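Local coordinates for protein dihydroorotate dehydrogenase (PDB 6UY4) that probably catalyses the oxidation of (S)-dihydroorotate to orotate with a quinone as acceptor, using bound flavin mononucleotide, in de novo pyrimidine synthesis, at residues E133-V138 against V358-P363; D45-H50 against P126-W131; G332-G337 against S349-Y354. One frame throughout, in Å; residues are numbered along the deposited sequence.

In the fold
Contacts 1 and 2 both border the bound naphthoquinone inhibitor, and their centres lie about 12 Å apart on the same side of the chain's centre. They share the four-stranded antiparallel sheet, in which strands 128-131 and 136-139 are neighbours. Contact 3 sits in the barrel itself, about 12 Å from the centre of contact 1 and 21 Å from that of contact 2, beside the FMN phosphate. Along the chain contact 2 closes first; contact 1 then spans 133 to 363, and contact 3 falls within that span. Strand 350-353 of contact 3 leads directly into helix 355-360 of contact 1, linking the flavin site to the inhibitor pocket.

Contact 1: E133-V138 against V358-P363. With QLA (2-[(4-fluorophenyl)amino]-3-hydroxynaphthalene-1,4-dione), chain B.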
loop_
_atom_site.group_PDB
_atom_site.type_symbol
_atom_site.label_atom_id
_atom_site.label_comp_id
_atom_site.label_asym_id
_atom_site.label_seq_id
_atom_site.Cartn_x
_atom_site.Cartn_y
_atom_site.Cartn_z
ATOM N N GLU A 133 -18.522 -1.689 11.536
ATOM C CA GLU A 133 -18.648 -1.238 12.920
ATOM C C GLU A 133 -17.369 -0.582 13.420
ATOM O O GLU A 133 -17.415 0.256 14.329
ATOM C CB GLU A 133 -19.029 -2.414 13.820
ATOM N N LYS A 134 -16.221 -0.941 12.844
ATOM C CA LYS A 134 -14.940 -0.363 13.228
ATOM C C LYS A 134 -14.252 0.354 12.074
ATOM O O LYS A 134 -13.083 0.738 12.210
ATOM C CB LYS A 134 -14.017 -1.449 13.794
ATOM C CG LYS A 134 -14.584 -2.189 14.995
ATOM N N GLU A 135 -14.947 0.555 10.953
ATOM C CA GLU A 135 -14.363 1.136 9.742
ATOM C C GLU A 135 -13.099 0.379 9.337
ATOM O O GLU A 135 -12.040 0.962 9.093
ATOM C CB GLU A 135 -14.078 2.628 9.923
ATOM C CG GLU A 135 -15.318 3.481 10.151
ATOM C CD GLU A 135 -15.013 4.967 10.131
ATOM O OE1 GLU A 135 -13.931 5.346 9.634
ATOM O OE2 GLU A 135 -15.853 5.756 10.613
ATOM N N ALA A 136 -13.223 -0.944 9.266
ATOM C CA ALA A 136 -12.101 -1.828 8.996
ATOM C C ALA A 136 -12.453 -2.784 7.864
ATOM O O ALA A 136 -13.618 -2.950 7.492
ATOM C CB ALA A 136 -11.698 -2.616 10.249
ATOM N N VAL A 137 -11.416 -3.413 7.313
ATOM C CA VAL A 137 -11.553 -4.395 6.242
ATOM C C VAL A 137 -10.607 -5.555 6.527
ATOM O O VAL A 137 -9.455 -5.347 6.920
ATOM C CB VAL A 137 -11.260 -3.780 4.855
ATOM C CG1 VAL A 137 -11.266 -4.854 3.776
ATOM C CG2 VAL A 137 -12.270 -2.692 4.519
ATOM N N VAL A 138 -11.101 -6.777 6.338
ATOM C CA VAL A 138 -10.294 -7.990 6.423
ATOM C C VAL A 138 -10.250 -8.617 5.035
ATOM O O VAL A 138 -11.299 -8.912 4.448
ATOM C CB VAL A 138 -10.855 -8.978 7.456
ATOM C CG1 VAL A 138 -10.069 -10.281 7.422
ATOM C CG2 VAL A 138 -10.825 -8.366 8.849
ATOM N N VAL A 358 -12.411 3.588 1.308
ATOM C CA VAL A 358 -13.622 2.795 1.123
ATOM C C VAL A 358 -14.784 3.403 1.899
ATOM O O VAL A 358 -15.913 3.475 1.399
ATOM C CB VAL A 358 -13.367 1.332 1.536
ATOM C CG1 VAL A 358 -14.669 0.548 1.564
ATOM C CG2 VAL A 358 -12.366 0.681 0.597
ATOM N N TYR A 359 -14.526 3.863 3.122
ATOM C CA TYR A 359 -15.575 4.357 4.004
ATOM C C TYR A 359 -15.810 5.858 3.897
ATOM O O TYR A 359 -16.806 6.349 4.439
ATOM C CB TYR A 359 -15.251 3.999 5.459
ATOM C CG TYR A 359 -15.335 2.518 5.756
ATOM C CD1 TYR A 359 -16.562 1.899 5.954
ATOM C CD2 TYR A 359 -14.187 1.740 5.844
ATOM C CE1 TYR A 359 -16.647 0.547 6.227
ATOM C CE2 TYR A 359 -14.263 0.385 6.118
ATOM C CZ TYR A 359 -15.494 -0.205 6.308
ATOM O OH TYR A 359 -15.573 -1.551 6.581
ATOM N N GLN A 360 -14.934 6.603 3.220
ATOM C CA GLN A 360 -15.111 8.041 3.081
ATOM C C GLN A 360 -15.143 8.529 1.639
ATOM O O GLN A 360 -15.520 9.683 1.408
ATOM C CB GLN A 360 -14.009 8.797 3.841
ATOM C CG GLN A 360 -13.935 8.447 5.320
ATOM C CD GLN A 360 -12.974 9.336 6.083
ATOM O OE1 GLN A 360 -12.574 10.395 5.600
ATOM N NE2 GLN A 360 -12.595 8.908 7.282
ATOM N N GLY A 361 -14.763 7.701 0.670
ATOM C CA GLY A 361 -14.881 8.060 -0.723
ATOM C C GLY A 361 -13.755 8.940 -1.226
ATOM O O GLY A 361 -12.726 9.115 -0.567
ATOM N N PRO A 362 -13.938 9.507 -2.419
ATOM C CA PRO A 362 -12.891 10.345 -3.029
ATOM C C PRO A 362 -12.468 11.517 -2.164
ATOM O O PRO A 362 -11.262 11.803 -2.087
ATOM C CB PRO A 362 -13.544 10.819 -4.338
ATOM C CG PRO A 362 -14.500 9.741 -4.676
ATOM C CD PRO A 362 -15.032 9.221 -3.364
ATOM N N PRO A 363 -13.392 12.248 -1.511
ATOM C CA PRO A 363 -12.958 13.429 -0.740
ATOM C C PRO A 363 -11.917 13.137 0.334
ATOM O O PRO A 363 -11.267 14.079 0.808
ATOM C CB PRO A 363 -14.265 13.949 -0.121
ATOM C CG PRO A 363 -15.318 13.503 -1.045
ATOM C CD PRO A 363 -14.862 12.142 -1.508
HETATM C C1 QLA B . -13.494 -1.019 -2.624
HETATM O O1 QLA B . -12.426 -1.001 -3.210
HETATM C C2 QLA B . -14.583 -0.107 -3.088
HETATM O O2 QLA B . -14.327 0.603 -4.177
HETATM C C3 QLA B . -15.798 -0.028 -2.367
HETATM O O3 QLA B . -17.217 -1.044 -0.739
HETATM C C4 QLA B . -16.405 2.291 -3.023
HETATM C C5 QLA B . -15.287 2.939 -2.518
HETATM C C6 QLA B . -14.999 4.243 -2.883
HETATM C C7 QLA B . -15.833 4.870 -3.766
HETATM C C8 QLA B . -16.937 4.264 -4.298
HETATM C C9 QLA B . -17.221 2.960 -3.925
HETATM C C10 QLA B . -16.078 -1.025 -1.274
HETATM C C11 QLA B . -14.990 -1.921 -0.837
HETATM C C12 QLA B . -15.205 -2.773 0.237
HETATM C C13 QLA B . -14.198 -3.614 0.667
HETATM C C14 QLA B . -12.965 -3.611 0.027
HETATM C C15 QLA B . -12.740 -2.769 -1.042
HETATM C C16 QLA B . -13.749 -1.916 -1.479
HETATM F F1 QLA B . -15.551 6.150 -4.130
HETATM N N1 QLA B . -16.687 0.946 -2.652
#
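The ring of Y359 packs one face against the turn at E135 and A136, and its hydroxyl ends on the backbone. Its CG is anti to the carbonyl carbon (chi1 -69°), and the ring beyond it reaches the start of strand 136-139. E135 CA sits over one ring face, 3.9 Å from the centroid and displaced toward the rim, a CH-pi contact. E135 C follows at 3.4 Å from Y359 CE2. On the strand, V137 turns its CG2 branch to the ring and lies 4.0 Å from Y359 CE2, approaching obliquely. At the tip, Y359 OH donates to A136 O at 2.6 Å; the C=O...O angle is 139° and the hydroxyl is tilted 34° out of the carbonyl plane. That same carbonyl probably also accepts from W131 N, where E135 and A136 together face W131 in a G1 beta bulge.

One residue earlier in the helix, V358 spreads both methyls against the inhibitor, with CG1 3.5 Å from QLA C11 and CG2 3.6 Å from QLA C16. Beyond G361, where the helix ends with positive phi, P362 CD is 3.2 Å from QLA F1. Q360 NE2 bonds to S335 O and its OE1 to K367 NZ.

Chemically, one buried phenol both covers the bulge with carbon and gives its hydroxyl to a carbonyl there, while V358, G361 and P362 line the inhibitor pocket, probably the quinone site.

Contact 2: D45-H50 against P126-W131; sequences DGETAH and PRIFRW. With QLA (2-[(4-fluorophenyl)amino]-3-hydroxynaphthalene-1,4-dione), chain B.
P126 CB lies 4.1 Å from D45 OD1, where the segments first meet; D45 itself is the N-cap of helix 46-58, its OD2 accepting from T48 N and OG1. R127 comes next and grips E47 side-on: NH1 donates to OE2 at 2.9 Å, in the guanidinium plane and on the syn lone pair, and NE donates to OE1 at 3.1 Å, with the two flat groups only 19° apart. A water bridges E47 OE1 and R127 N, R125 pairs with OE1 as well, and R127 NH2 bonds to N123 O and L121 O. I128 then presses CD1 on E47 CB at 3.9 Å, while its CG2 branch, anti to the backbone N, reaches QLA C14 at 3.4 Å. R130 has G46 CA over one face of its guanidinium, and NH1 and NE both donate to QLA O3, NH1 at 3.0 Å. Across the inhibitor, H50 ND1 donates to QLA O1 at 2.6 Å. Residues 46-50, the first turn of helix 46-58, run at 99° to strand 128-131, the two axes coming within 8.1 Å. That strand is an edge of the antiparallel sheet, pairing with strand 136-139, and R130 NH1 also bonds to V43 O, between helices 29-42 and 46-58.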
loop_
_atom_site.group_PDB
_atom_site.type_symbol
_atom_site.label_atom_id
_atom_site.label_comp_id
_atom_site.label_asym_id
_atom_site.label_seq_id
_atom_site.Cartn_x
_atom_site.Cartn_y
_atom_site.Cartn_z
ATOM N N ASP A 45 -21.228 -7.641 -1.624
ATOM C CA ASP A 45 -19.885 -8.197 -1.700
ATOM C C ASP A 45 -18.855 -7.086 -1.863
ATOM O O ASP A 45 -19.032 -6.164 -2.666
ATOM C CB ASP A 45 -19.780 -9.186 -2.860
ATOM C CG ASP A 45 -18.476 -9.957 -2.852
ATOM O OD1 ASP A 45 -18.242 -10.719 -1.888
ATOM O OD2 ASP A 45 -17.685 -9.804 -3.805
ATOM N N GLY A 46 -17.766 -7.186 -1.097
ATOM C CA GLY A 46 -16.777 -6.121 -1.093
ATOM C C GLY A 46 -15.960 -6.051 -2.369
ATOM O O GLY A 46 -15.729 -4.965 -2.908
ATOM N N GLU A 47 -15.507 -7.204 -2.870
ATOM C CA GLU A 47 -14.678 -7.204 -4.071
ATOM C C GLU A 47 -15.464 -6.761 -5.298
ATOM O O GLU A 47 -14.889 -6.171 -6.220
ATOM C CB GLU A 47 -14.072 -8.589 -4.297
ATOM C CG GLU A 47 -13.052 -8.643 -5.423
ATOM C CD GLU A 47 -12.336 -9.976 -5.499
ATOM O OE1 GLU A 47 -12.527 -10.805 -4.584
ATOM O OE2 GLU A 47 -11.583 -10.195 -6.471
ATOM N N THR A 48 -16.771 -7.032 -5.327
ATOM C CA THR A 48 -17.595 -6.570 -6.439
ATOM C C THR A 48 -17.653 -5.049 -6.476
ATOM O O THR A 48 -17.513 -4.434 -7.540
ATOM C CB THR A 48 -19.001 -7.159 -6.331
ATOM O OG1 THR A 48 -18.919 -8.590 -6.302
ATOM C CG2 THR A 48 -19.850 -6.727 -7.518
ATOM N N ALA A 49 -17.860 -4.422 -5.314
ATOM C CA ALA A 49 -17.833 -2.966 -5.249
ATOM C C ALA A 49 -16.449 -2.423 -5.580
ATOM O O ALA A 49 -16.329 -1.328 -6.142
ATOM C CB ALA A 49 -18.275 -2.493 -3.864
ATOM N N HIS A 50 -15.398 -3.173 -5.243
ATOM C CA HIS A 50 -14.045 -2.759 -5.595
ATOM C C HIS A 50 -13.860 -2.735 -7.107
ATOM O O HIS A 50 -13.350 -1.758 -7.667
ATOM C CB HIS A 50 -13.026 -3.691 -4.938
ATOM C CG HIS A 50 -11.605 -3.380 -5.291
ATOM N ND1 HIS A 50 -11.035 -2.143 -5.075
ATOM C CD2 HIS A 50 -10.636 -4.147 -5.845
ATOM C CE1 HIS A 50 -9.779 -2.162 -5.482
ATOM N NE2 HIS A 50 -9.511 -3.366 -5.953
ATOM N N PRO A 126 -15.312 -15.763 -1.598
ATOM C CA PRO A 126 -15.025 -14.379 -1.197
ATOM C C PRO A 126 -13.740 -14.229 -0.384
ATOM O O PRO A 126 -13.454 -15.046 0.492
ATOM C CB PRO A 126 -16.244 -14.006 -0.349
ATOM C CG PRO A 126 -16.701 -15.297 0.220
ATOM C CD PRO A 126 -16.454 -16.320 -0.853
ATOM N N ARG A 127 -12.975 -13.179 -0.688
ATOM C CA ARG A 127 -11.707 -12.919 -0.019
ATOM C C ARG A 127 -11.615 -11.496 0.520
ATOM O O ARG A 127 -10.521 -11.058 0.895
ATOM C CB ARG A 127 -10.538 -13.197 -0.972
ATOM C CG ARG A 127 -10.651 -12.480 -2.307
ATOM C CD ARG A 127 -9.773 -13.130 -3.365
ATOM N NE ARG A 127 -9.870 -12.442 -4.650
ATOM C CZ ARG A 127 -9.311 -12.875 -5.775
ATOM N NH1 ARG A 127 -9.453 -12.181 -6.895
ATOM N NH2 ARG A 127 -8.614 -14.002 -5.781
ATOM N N ILE A 128 -12.729 -10.767 0.567
ATOM C CA ILE A 128 -12.771 -9.407 1.095
ATOM C C ILE A 128 -14.030 -9.264 1.937
ATOM O O ILE A 128 -15.124 -9.627 1.492
ATOM C CB ILE A 128 -12.751 -8.351 -0.028
ATOM C CG1 ILE A 128 -11.398 -8.342 -0.741
ATOM C CG2 ILE A 128 -13.061 -6.981 0.531
ATOM C CD1 ILE A 128 -11.308 -7.328 -1.859
ATOM N N PHE A 129 -13.880 -8.735 3.151
ATOM C CA PHE A 129 -14.994 -8.615 4.082
ATOM C C PHE A 129 -14.939 -7.260 4.770
ATOM O O PHE A 129 -13.874 -6.835 5.226
ATOM C CB PHE A 129 -14.960 -9.740 5.124
ATOM C CG PHE A 129 -14.818 -11.111 4.529
ATOM C CD1 PHE A 129 -15.934 -11.816 4.111
ATOM C CD2 PHE A 129 -13.569 -11.692 4.382
ATOM C CE1 PHE A 129 -15.806 -13.077 3.559
ATOM C CE2 PHE A 129 -13.435 -12.952 3.830
ATOM C CZ PHE A 129 -14.555 -13.645 3.420
ATOM N N ARG A 130 -16.086 -6.590 4.846
ATOM C CA ARG A 130 -16.182 -5.296 5.505
ATOM C C ARG A 130 -16.463 -5.476 6.991
ATOM O O ARG A 130 -17.244 -6.346 7.387
ATOM C CB ARG A 130 -17.291 -4.444 4.885
ATOM C CG ARG A 130 -17.182 -4.213 3.389
ATOM C CD ARG A 130 -18.194 -3.163 2.953
ATOM N NE ARG A 130 -18.259 -3.001 1.503
ATOM C CZ ARG A 130 -19.214 -3.517 0.737
ATOM N NH1 ARG A 130 -19.195 -3.318 -0.574
ATOM N NH2 ARG A 130 -20.192 -4.229 1.282
ATOM N N TRP A 131 -15.827 -4.640 7.809
ATOM C CA TRP A 131 -16.115 -4.538 9.239
ATOM C C TRP A 131 -16.508 -3.088 9.498
ATOM O O TRP A 131 -15.728 -2.302 10.040
ATOM C CB TRP A 131 -14.918 -4.974 10.094
ATOM C CG TRP A 131 -15.257 -5.192 11.541
ATOM C CD1 TRP A 131 -16.480 -5.046 12.128
ATOM C CD2 TRP A 131 -14.361 -5.602 12.581
ATOM N NE1 TRP A 131 -16.401 -5.336 13.469
ATOM C CE2 TRP A 131 -15.110 -5.681 13.772
ATOM C CE3 TRP A 131 -12.997 -5.910 12.622
ATOM C CZ2 TRP A 131 -14.542 -6.053 14.989
ATOM C CZ3 TRP A 131 -12.436 -6.280 13.832
ATOM C CH2 TRP A 131 -13.207 -6.348 14.998
HETATM C C1 QLA B . -13.494 -1.019 -2.624
HETATM O O1 QLA B . -12.426 -1.001 -3.210
HETATM C C2 QLA B . -14.583 -0.107 -3.088
HETATM O O2 QLA B . -14.327 0.603 -4.177
HETATM C C3 QLA B . -15.798 -0.028 -2.367
HETATM O O3 QLA B . -17.217 -1.044 -0.739
HETATM C C4 QLA B . -16.405 2.291 -3.023
HETATM C C5 QLA B . -15.287 2.939 -2.518
HETATM C C6 QLA B . -14.999 4.243 -2.883
HETATM C C7 QLA B . -15.833 4.870 -3.766
HETATM C C8 QLA B . -16.937 4.264 -4.298
HETATM C C9 QLA B . -17.221 2.960 -3.925
HETATM C C10 QLA B . -16.078 -1.025 -1.274
HETATM C C11 QLA B . -14.990 -1.921 -0.837
HETATM C C12 QLA B . -15.205 -2.773 0.237
HETATM C C13 QLA B . -14.198 -3.614 0.667
HETATM C C14 QLA B . -12.965 -3.611 0.027
HETATM C C15 QLA B . -12.740 -2.769 -1.042
HETATM C C16 QLA B . -13.749 -1.916 -1.479
HETATM F F1 QLA B . -15.551 6.150 -4.130
HETATM N N1 QLA B . -16.687 0.946 -2.652
HETATM O O HOH W 1 -14.119 -11.583 -2.702
#

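Contact 3: G332-G337 against S349-Y354. With FMN (flavin mononucleotide), chain G.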
loop_
_atom_site.group_PDB
_atom_site.type_symbol
_atom_site.label_atom_id
_atom_site.label_comp_id
_atom_site.label_asym_id
_atom_site.label_seq_id
_atom_site.Cartn_x
_atom_site.Cartn_y
_atom_site.Cartn_z
ATOM N N GLY A 332 -1.483 2.879 7.208
ATOM C CA GLY A 332 -2.253 2.065 8.127
ATOM C C GLY A 332 -3.165 2.832 9.060
ATOM O O GLY A 332 -2.706 3.445 10.028
ATOM N N GLY A 333 -4.465 2.796 8.780
ATOM C CA GLY A 333 -5.446 3.351 9.691
ATOM C C GLY A 333 -5.602 4.852 9.660
ATOM O O GLY A 333 -6.148 5.423 10.609
ATOM N N ILE A 334 -5.144 5.516 8.603
ATOM C CA ILE A 334 -5.302 6.962 8.485
ATOM C C ILE A 334 -6.739 7.247 8.060
ATOM O O ILE A 334 -7.144 6.909 6.946
ATOM C CB ILE A 334 -4.301 7.564 7.495
ATOM C CG1 ILE A 334 -2.883 7.484 8.057
ATOM C CG2 ILE A 334 -4.667 9.005 7.178
ATOM C CD1 ILE A 334 -1.846 8.116 7.164
ATOM N N SER A 335 -7.512 7.873 8.949
ATOM C CA SER A 335 -8.885 8.250 8.647
ATOM C C SER A 335 -9.153 9.746 8.732
ATOM O O SER A 335 -10.191 10.194 8.232
ATOM C CB SER A 335 -9.863 7.523 9.585
ATOM O OG SER A 335 -9.829 6.123 9.373
ATOM N N CYS A 336 -8.263 10.525 9.341
ATOM C CA CYS A 336 -8.424 11.969 9.428
ATOM C C CYS A 336 -7.036 12.602 9.360
ATOM O O CYS A 336 -6.039 11.925 9.077
ATOM C CB CYS A 336 -9.193 12.353 10.700
ATOM S SG CYS A 336 -8.367 11.908 12.236
ATOM N N GLY A 337 -6.971 13.911 9.625
ATOM C CA GLY A 337 -5.716 14.626 9.461
ATOM C C GLY A 337 -4.738 14.376 10.595
ATOM O O GLY A 337 -3.527 14.301 10.373
ATOM N N SER A 349 7.859 10.556 5.984
ATOM C CA SER A 349 7.893 11.651 5.025
ATOM C C SER A 349 6.708 11.639 4.072
ATOM O O SER A 349 6.364 12.688 3.517
ATOM C CB SER A 349 9.194 11.610 4.214
ATOM O OG SER A 349 10.321 11.797 5.053
ATOM N N LEU A 350 6.087 10.480 3.872
ATOM C CA LEU A 350 4.871 10.346 3.087
ATOM C C LEU A 350 3.883 9.487 3.862
ATOM O O LEU A 350 4.252 8.772 4.797
ATOM C CB LEU A 350 5.149 9.725 1.711
ATOM C CG LEU A 350 6.023 10.533 0.751
ATOM C CD1 LEU A 350 6.302 9.743 -0.519
ATOM C CD2 LEU A 350 5.366 11.863 0.421
ATOM N N VAL A 351 2.612 9.566 3.468
ATOM C CA VAL A 351 1.558 8.776 4.092
ATOM C C VAL A 351 0.650 8.213 3.007
ATOM O O VAL A 351 0.462 8.819 1.949
ATOM C CB VAL A 351 0.740 9.595 5.116
ATOM C CG1 VAL A 351 1.592 9.941 6.330
ATOM C CG2 VAL A 351 0.178 10.852 4.476
ATOM N N GLN A 352 0.090 7.034 3.279
ATOM C CA GLN A 352 -0.808 6.360 2.352
ATOM C C GLN A 352 -2.007 5.816 3.116
ATOM O O GLN A 352 -1.961 5.626 4.334
ATOM C CB GLN A 352 -0.104 5.222 1.599
ATOM C CG GLN A 352 1.033 5.672 0.698
ATOM C CD GLN A 352 1.795 4.506 0.093
ATOM O OE1 GLN A 352 1.497 3.344 0.370
ATOM N NE2 GLN A 352 2.786 4.813 -0.735
ATOM N N LEU A 353 -3.087 5.563 2.378
ATOM C CA LEU A 353 -4.317 5.053 2.965
ATOM C C LEU A 353 -4.998 4.127 1.968
ATOM O O LEU A 353 -4.607 4.034 0.801
ATOM C CB LEU A 353 -5.251 6.197 3.388
ATOM C CG LEU A 353 -5.672 7.224 2.331
ATOM C CD1 LEU A 353 -6.949 6.805 1.610
ATOM C CD2 LEU A 353 -5.838 8.601 2.958
ATOM N N TYR A 354 -6.036 3.441 2.444
ATOM C CA TYR A 354 -6.783 2.503 1.616
ATOM C C TYR A 354 -8.189 2.327 2.173
ATOM O O TYR A 354 -9.175 2.622 1.491
ATOM C CB TYR A 354 -6.058 1.154 1.551
ATOM C CG TYR A 354 -6.577 0.182 0.509
ATOM C CD1 TYR A 354 -5.753 -0.266 -0.511
ATOM C CD2 TYR A 354 -7.882 -0.302 0.553
ATOM C CE1 TYR A 354 -6.211 -1.156 -1.457
ATOM C CE2 TYR A 354 -8.349 -1.188 -0.395
ATOM C CZ TYR A 354 -7.509 -1.612 -1.398
ATOM O OH TYR A 354 -7.966 -2.500 -2.345
HETATM N N1 FMN G . -0.505 -4.039 0.145
HETATM C C2 FMN G . 0.467 -4.388 -0.771
HETATM O O2 FMN G . 1.642 -4.093 -0.563
HETATM N N3 FMN G . 0.124 -5.066 -1.923
HETATM C C4 FMN G . -1.192 -5.401 -2.164
HETATM O O4 FMN G . -1.497 -6.007 -3.191
HETATM C C4A FMN G . -2.174 -5.052 -1.244
HETATM N N5 FMN G . -3.492 -5.385 -1.480
HETATM C C5A FMN G . -4.466 -5.035 -0.568
HETATM C C6 FMN G . -5.793 -5.372 -0.813
HETATM C C7 FMN G . -6.780 -5.027 0.101
HETATM C C7M FMN G . -8.210 -5.394 -0.169
HETATM C C8 FMN G . -6.440 -4.341 1.263
HETATM C C8M FMN G . -7.504 -3.966 2.252
HETATM C C9 FMN G . -5.112 -4.006 1.507
HETATM C C9A FMN G . -4.121 -4.350 0.593
HETATM N N10 FMN G . -2.798 -4.016 0.827
HETATM C C10 FMN G . -1.826 -4.369 -0.087
HETATM C "C1'" FMN G . -2.397 -3.283 2.072
HETATM C "C2'" FMN G . -2.501 -1.777 1.863
HETATM O "O2'" FMN G . -1.747 -1.397 0.733
HETATM C "C3'" FMN G . -1.977 -1.023 3.077
HETATM O "O3'" FMN G . -0.687 -1.491 3.404
HETATM C "C4'" FMN G . -2.889 -1.173 4.291
HETATM O "O4'" FMN G . -4.206 -1.486 3.892
HETATM C "C5'" FMN G . -2.894 0.139 5.057
HETATM O "O5'" FMN G . -3.909 0.146 6.030
HETATM P P FMN G . -5.117 1.195 5.873
HETATM O O1P FMN G . -6.022 1.051 7.071
HETATM O O2P FMN G . -4.582 2.604 5.772
HETATM O O3P FMN G . -5.891 0.851 4.626
#
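I334 reaches across to V351 and L353 as the main apolar link between the glycine-rich loop and strand 350-353. Its CB already points at the strand, though its nearest atom there, Q352 O, is 4.4 Å away. From CB the side chain forks. The CG2 methyl goes to L353, lying 4.4 Å from CD2 of that residue. The other branch begins at CG1, which is anti to the carbonyl carbon of I334 (chi1 -69°) and comes to 4.3 Å from Q352 O. The chain then stays extended, CD1 anti to CA (chi2 -177°), and this terminal methyl makes the closest approach: CD1 is 3.6 Å from V351 CB, with V351 CG1 a little farther off, and it also lies beside Q352 O. The two side chains cross at about a right angle. Helix 337-346 joins the same apolar cluster, with A340 and K343 touching I334.

No hydrogen bond joins the two segments directly; FMN lies between their ends instead. G333 N donates to FMN O1P at 2.9 Å, with a weaker bond to O2P, and G332 CA is 3.3 Å from FMN O5'. Both glycines have positive phi, and at G332 a CB would be jammed against the preceding carbonyl oxygen. From the strand end, Y354 sets its CB 3.1 Å from FMN O3P and lays one ring face over the methyl-bearing end of the flavin, with C8 3.9 Å above the ring plane, offset toward the rim. G304 N and T355 N also bond to the cofactor.

Strand 328-331, helix 337-346 and strand 350-353 make a beta-alpha-beta crossover of the TIM barrel. The loop after the first strand and the end of the second cradle the FMN phosphate at the barrel's C-terminal mouth, the usual cofactor position in this family.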